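Local structure of ankyrin repeat domain-containing protein EMB506, chloroplastic (Arabidopsis thaliana, 6JD6) at residues Q98-E101 and K102-K106; G211-P214 and L215-A218. The protein serves in the first differentiation of the proplastid during embryo development and in shaping cotyledon and leaf margins, and has molecular condensate scaffold activity. One frame throughout, in Å; residues are numbered along the deposited sequence.

Interaction 1 of 2, residues Q98-E101 and K102-K106; sequences QQNE and KPNLK
Between Asn100 and Asn104 the backbone leaves helix 91-99 and bends round on itself, Asn100 having left the helical conformation and Glu101 returning to a helical one, which brings two asparagine side chains together four residues apart. Asn104 ND2 donates to Asn100 OD1 at 3.0 Å. Asn100 OD1 lies close to the amide plane of Asn104, and ND2 sits in the carbonyl plane of Asn100, on a lone pair, although the two amide planes are turned 38° against each other. Asn104 reaches that oxygen because its chi1 of -167° turns CG away from its own backbone N and back toward the helix end, and its CB also rests 3.3 Å from Asn100 OD1. The same oxygen accepts from a water, 2.7 Å from OD1, that gives its other hydrogen to Lys102 O at 2.6 Å. Asn100 OD1 is thus gripped twice, while its ND2 reaches back to Ile96 O in the last turn of the helix; with both ends of the amide held, its rotation is probably fixed. Farther out, Glu101 and Lys102 run side by side in the same direction. Glu101 OE2 and Lys102 NZ stay 4.3 Å apart, beyond a salt bridge, so their attraction is likely to be modest at this exposed position. Pro103, next along the turn, leans on Leu131 of helix 125-133, and Asn104 packs on an aromatic side chain of the partner protein. The arrangement is a turn just after the C-terminal end of helix 91-99, pinned by an asparagine pair and a bridging water, that leads into the connection to the ankyrin repeats.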
ATOM      1  N   GLN A  98      -3.679  29.738  14.606  1.00 51.81           N
ATOM      2  CA  GLN A  98      -4.222  30.878  13.882  0.57 56.70           C
ATOM      3  C   GLN A  98      -3.317  31.276  12.715  0.81 57.47           C
ATOM      4  O   GLN A  98      -3.776  31.855  11.732  0.97 58.03           O
ATOM      5  CB  GLN A  98      -4.506  32.063  14.818  0.57 60.36           C
ATOM      6  CG  GLN A  98      -3.288  32.653  15.508  0.57 62.92           C
ATOM      7  CD  GLN A  98      -3.653  33.699  16.550  0.57 67.76           C
ATOM      8  OE1 GLN A  98      -4.758  33.692  17.096  0.57 68.83           O
ATOM      9  NE2 GLN A  98      -2.723  34.607  16.828  0.57 69.88           N
ATOM     10  N   GLN A  99      -2.035  30.935  12.815  1.00 57.35           N
ATOM     11  CA  GLN A  99      -1.075  31.206  11.747  1.00 57.50           C
ATOM     12  C   GLN A  99      -1.195  30.209  10.596  1.00 57.86           C
ATOM     13  O   GLN A  99      -0.615  30.410   9.528  1.00 60.15           O
ATOM     14  CB  GLN A  99       0.354  31.183  12.291  1.00 56.78           C
ATOM     15  CG  GLN A  99       0.798  32.467  12.968  1.00 59.39           C
ATOM     16  CD  GLN A  99       2.154  32.324  13.631  1.00 62.10           C
ATOM     17  OE1 GLN A  99       2.725  31.235  13.664  1.00 63.64           O
ATOM     18  NE2 GLN A  99       2.675  33.421  14.164  1.00 65.23           N
ATOM     19  N   ASN A 100      -1.944  29.133  10.814  1.00 54.92           N
ATOM     20  CA  ASN A 100      -2.057  28.082   9.809  1.00 52.20           C
ATOM     21  C   ASN A 100      -3.489  27.687   9.464  1.00 52.23           C
ATOM     22  O   ASN A 100      -3.902  26.550   9.701  1.00 48.86           O
ATOM     23  CB  ASN A 100      -1.257  26.849  10.237  1.00 49.39           C
ATOM     24  CG  ASN A 100       0.237  27.072  10.143  1.00 49.60           C
ATOM     25  OD1 ASN A 100       0.845  26.824   9.100  1.00 48.48           O
ATOM     26  ND2 ASN A 100       0.837  27.548  11.229  1.00 50.31           N
ATOM     27  N   GLU A 101      -4.234  28.628   8.893  1.00 55.77           N
ATOM     28  CA  GLU A 101      -5.584  28.356   8.415  1.00 57.80           C
ATOM     29  C   GLU A 101      -5.591  27.203   7.410  1.00 53.66           C
ATOM     30  O   GLU A 101      -6.452  26.322   7.467  1.00 52.12           O
ATOM     31  CB  GLU A 101      -6.188  29.612   7.783  1.00 63.52           C
ATOM     32  CG  GLU A 101      -7.556  29.400   7.159  1.00 67.33           C
ATOM     33  CD  GLU A 101      -8.157  30.686   6.626  1.00 74.94           C
ATOM     34  OE1 GLU A 101      -7.736  31.776   7.073  1.00 78.25           O
ATOM     35  OE2 GLU A 101      -9.053  30.609   5.759  1.00 77.08           O
ATOM     36  N   LYS A 102      -4.618  27.212   6.502  1.00 53.39           N
ATOM     37  CA  LYS A 102      -4.466  26.153   5.508  1.00 50.27           C
ATOM     38  C   LYS A 102      -3.351  25.203   5.938  1.00 48.87           C
ATOM     39  O   LYS A 102      -2.472  25.592   6.705  1.00 48.64           O
ATOM     40  CB  LYS A 102      -4.138  26.757   4.140  1.00 53.27           C
ATOM     41  CG  LYS A 102      -5.126  27.814   3.667  1.00 58.26           C
ATOM     42  CD  LYS A 102      -6.489  27.215   3.370  1.00 61.00           C
ATOM     43  CE  LYS A 102      -7.475  28.292   2.932  1.00 66.20           C
ATOM     44  NZ  LYS A 102      -8.808  27.729   2.576  1.00 66.68           N
ATOM     45  N   PRO A 103      -3.387  23.950   5.454  1.00 48.75           N
ATOM     46  CA  PRO A 103      -2.325  23.003   5.813  1.00 48.13           C
ATOM     47  C   PRO A 103      -0.932  23.497   5.422  1.00 49.72           C
ATOM     48  O   PRO A 103      -0.737  24.012   4.322  1.00 51.54           O
ATOM     49  CB  PRO A 103      -2.697  21.727   5.040  1.00 45.45           C
ATOM     50  CG  PRO A 103      -3.802  22.110   4.113  1.00 47.64           C
ATOM     51  CD  PRO A 103      -4.472  23.304   4.698  1.00 48.26           C
ATOM     52  N   ASN A 104       0.018  23.355   6.342  1.00 49.12           N
ATOM     53  CA  ASN A 104       1.397  23.764   6.116  1.00 50.00           C
ATOM     54  C   ASN A 104       2.195  22.594   5.555  1.00 49.33           C
ATOM     55  O   ASN A 104       2.680  21.751   6.313  1.00 48.18           O
ATOM     56  CB  ASN A 104       2.014  24.248   7.432  1.00 50.32           C
ATOM     57  CG  ASN A 104       3.325  24.988   7.235  1.00 53.18           C
ATOM     58  OD1 ASN A 104       4.191  24.560   6.470  1.00 53.29           O
ATOM     59  ND2 ASN A 104       3.478  26.110   7.934  1.00 53.65           N
ATOM     60  N   LEU A 105       2.326  22.550   4.228  1.00 50.25           N
ATOM     61  CA  LEU A 105       2.917  21.401   3.531  1.00 50.11           C
ATOM     62  C   LEU A 105       4.270  20.939   4.074  1.00 48.83           C
ATOM     63  O   LEU A 105       4.472  19.748   4.299  1.00 48.99           O
ATOM     64  CB  LEU A 105       3.024  21.660   2.022  1.00 53.78           C
ATOM     65  CG  LEU A 105       1.780  21.431   1.156  1.00 55.76           C
ATOM     66  CD1 LEU A 105       0.960  20.263   1.682  1.00 53.60           C
ATOM     67  CD2 LEU A 105       0.923  22.679   1.071  1.00 59.97           C
ATOM     68  N   LYS A 106       5.191  21.872   4.286  1.00 51.60           N
ATOM     69  CA  LYS A 106       6.526  21.498   4.744  1.00 54.97           C
ATOM     70  C   LYS A 106       6.542  20.932   6.164  1.00 51.73           C
ATOM     71  O   LYS A 106       7.376  20.090   6.486  1.00 52.89           O
ATOM     72  CB  LYS A 106       7.509  22.669   4.626  1.00 63.79           C
ATOM     73  CG  LYS A 106       7.288  23.787   5.625  1.00 73.68           C
ATOM     74  CD  LYS A 106       8.608  24.441   6.024  1.00 80.88           C
ATOM     75  CE  LYS A 106       9.565  23.419   6.634  1.00 82.99           C
ATOM     76  NZ  LYS A 106      10.827  24.045   7.125  1.00 86.05           N
TER
HETATM   77  O   HOH W   1      -0.337  27.144   6.706  1.00 50.74           O

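Interaction 2 of 2, residues G211-P214 and L215-A218; sequences GWTP and LHIA
His216 has CG anti to its carbonyl carbon (chi1 -72°), which carries the imidazole back over the start of the helix to Thr213, whose own chi1 of 67° sets OG1 between its backbone N and carbonyl carbon, facing the first helical turn. Thr213 N then donates to His216 ND1 at 3.0 Å, nearly straight and only slightly out of the ring plane. In the other direction His216 N gives a weak bond to Thr213 OG1, at 3.5 Å. The two together make a capping box with Thr213 as N-cap. Behind it the helix begins its regular bonding: Ile217 N binds Thr213 O at 3.3 Å and Ala218 N binds Pro214 O at 2.8 Å. Trp212 crosses His216 at a slant, with CE3 3.7 Å from His216 CB, and Ile217 CG1 meets the indole at its edge, 4.1 Å from CE3. The indole and imidazole are inclined obliquely at 45°. On the far side of the imidazole ring, His216 NE2 bonds to Lys245 O in the following repeat, so both ring nitrogens are engaged. Replacing His216 by alanine would probably leave Thr213 N without its acceptor and Lys245 O without its donor, and take away the ring that packs between Thr213 and Leu250. Gly211-Trp212-Thr213-Pro214-Leu215-His216 carries the G-x-TPLH signature that starts the first helix of an ankyrin repeat. Because ND1 accepts from Thr213 N while NE2 meets a carbonyl oxygen, the chemistry is consistent with a neutral histidine that probably carries its proton on NE2, its ring orientation held from two sides.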
ATOM      1  N   GLY A 211      11.969  -5.114 -17.160  1.00 35.88           N
ATOM      2  CA  GLY A 211      11.244  -5.594 -18.326  1.00 33.92           C
ATOM      3  C   GLY A 211       9.956  -6.337 -18.015  1.00 32.84           C
ATOM      4  O   GLY A 211       9.383  -6.984 -18.887  1.00 32.57           O
ATOM      5  N   TRP A 212       9.495  -6.255 -16.772  1.00 30.25           N
ATOM      6  CA  TRP A 212       8.247  -6.912 -16.387  1.00 32.04           C
ATOM      7  C   TRP A 212       7.036  -6.084 -16.805  1.00 34.41           C
ATOM      8  O   TRP A 212       6.980  -4.880 -16.544  1.00 33.42           O
ATOM      9  CB  TRP A 212       8.211  -7.166 -14.876  1.00 30.52           C
ATOM     10  CG  TRP A 212       8.970  -8.388 -14.455  1.00 30.93           C
ATOM     11  CD1 TRP A 212      10.289  -8.663 -14.697  1.00 31.24           C
ATOM     12  CD2 TRP A 212       8.457  -9.500 -13.710  1.00 30.61           C
ATOM     13  NE1 TRP A 212      10.624  -9.882 -14.153  1.00 32.19           N
ATOM     14  CE2 TRP A 212       9.517 -10.415 -13.540  1.00 32.10           C
ATOM     15  CE3 TRP A 212       7.202  -9.811 -13.169  1.00 30.50           C
ATOM     16  CZ2 TRP A 212       9.364 -11.622 -12.856  1.00 32.16           C
ATOM     17  CZ3 TRP A 212       7.048 -11.007 -12.489  1.00 31.49           C
ATOM     18  CH2 TRP A 212       8.126 -11.897 -12.335  1.00 33.87           C
ATOM     19  N   THR A 213       6.075  -6.736 -17.457  1.00 32.88           N
ATOM     20  CA  THR A 213       4.831  -6.090 -17.869  1.00 31.87           C
ATOM     21  C   THR A 213       3.691  -6.511 -16.935  1.00 32.01           C
ATOM     22  O   THR A 213       3.857  -7.431 -16.132  1.00 32.63           O
ATOM     23  CB  THR A 213       4.466  -6.469 -19.321  1.00 32.93           C
ATOM     24  OG1 THR A 213       4.136  -7.860 -19.381  1.00 34.14           O
ATOM     25  CG2 THR A 213       5.620  -6.169 -20.271  1.00 33.75           C
ATOM     26  N   PRO A 214       2.527  -5.839 -17.024  1.00 33.25           N
ATOM     27  CA  PRO A 214       1.381  -6.296 -16.227  1.00 31.59           C
ATOM     28  C   PRO A 214       0.998  -7.760 -16.482  1.00 30.10           C
ATOM     29  O   PRO A 214       0.562  -8.437 -15.547  1.00 29.78           O
ATOM     30  CB  PRO A 214       0.252  -5.363 -16.680  1.00 33.01           C
ATOM     31  CG  PRO A 214       0.955  -4.107 -17.050  1.00 35.79           C
ATOM     32  CD  PRO A 214       2.256  -4.541 -17.676  1.00 33.61           C
ATOM     33  N   LEU A 215       1.158  -8.237 -17.714  1.00 27.81           N
ATOM     34  CA  LEU A 215       0.872  -9.636 -18.029  1.00 28.60           C
ATOM     35  C   LEU A 215       1.754 -10.588 -17.220  1.00 30.53           C
ATOM     36  O   LEU A 215       1.277 -11.611 -16.732  1.00 32.83           O
ATOM     37  CB  LEU A 215       1.037  -9.914 -19.529  1.00 30.44           C
ATOM     38  CG  LEU A 215       0.614 -11.318 -19.978  1.00 30.50           C
ATOM     39  CD1 LEU A 215      -0.856 -11.554 -19.645  1.00 30.31           C
ATOM     40  CD2 LEU A 215       0.866 -11.537 -21.473  1.00 30.76           C
ATOM     41  N   HIS A 216       3.036 -10.247 -17.086  1.00 28.65           N
ATOM     42  CA  HIS A 216       3.968 -11.018 -16.258  1.00 29.28           C
ATOM     43  C   HIS A 216       3.480 -11.113 -14.809  1.00 30.24           C
ATOM     44  O   HIS A 216       3.447 -12.195 -14.220  1.00 29.12           O
ATOM     45  CB  HIS A 216       5.378 -10.397 -16.286  1.00 26.12           C
ATOM     46  CG  HIS A 216       6.106 -10.590 -17.583  1.00 28.59           C
ATOM     47  ND1 HIS A 216       6.347  -9.555 -18.464  1.00 31.18           N
ATOM     48  CD2 HIS A 216       6.654 -11.694 -18.143  1.00 30.11           C
ATOM     49  CE1 HIS A 216       7.007 -10.017 -19.512  1.00 31.65           C
ATOM     50  NE2 HIS A 216       7.206 -11.311 -19.346  1.00 30.38           N
ATOM     51  N   ILE A 217       3.105  -9.973 -14.238  1.00 28.94           N
ATOM     52  CA  ILE A 217       2.629  -9.936 -12.861  1.00 29.14           C
ATOM     53  C   ILE A 217       1.302 -10.687 -12.695  1.00 31.47           C
ATOM     54  O   ILE A 217       1.094 -11.373 -11.694  1.00 32.81           O
ATOM     55  CB  ILE A 217       2.461  -8.485 -12.359  1.00 29.26           C
ATOM     56  CG1 ILE A 217       3.755  -7.695 -12.560  1.00 29.66           C
ATOM     57  CG2 ILE A 217       2.050  -8.470 -10.888  1.00 25.80           C
ATOM     58  CD1 ILE A 217       3.631  -6.234 -12.158  1.00 30.66           C
ATOM     59  N   ALA A 218       0.412 -10.555 -13.676  1.00 31.07           N
ATOM     60  CA  ALA A 218      -0.877 -11.244 -13.635  1.00 30.53           C
ATOM     61  C   ALA A 218      -0.685 -12.753 -13.544  1.00 31.59           C
ATOM     62  O   ALA A 218      -1.289 -13.424 -12.704  1.00 31.04           O
ATOM     63  CB  ALA A 218      -1.716 -10.885 -14.858  1.00 30.36           C
TER

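In the fold
From the N terminus the chain runs through helices 76-86 and 91-99 to interaction 1, which closes the short turn at the end of helix 91-99 and starts the connection to helix 115-121. The curated ankyrin repeats follow, and interaction 2 closes the entry to helix 214-220 in the fourth of them. The two are in series, neither nested nor crossed, with centres 42 Å apart on opposite sides of the chain's centre. Interaction 1 ties the N-terminal helices to the start of the repeat stack near helix 125-133; interaction 2 joins helix 181-187 on one side to helix 247-252 on the other. Both border the partner protein.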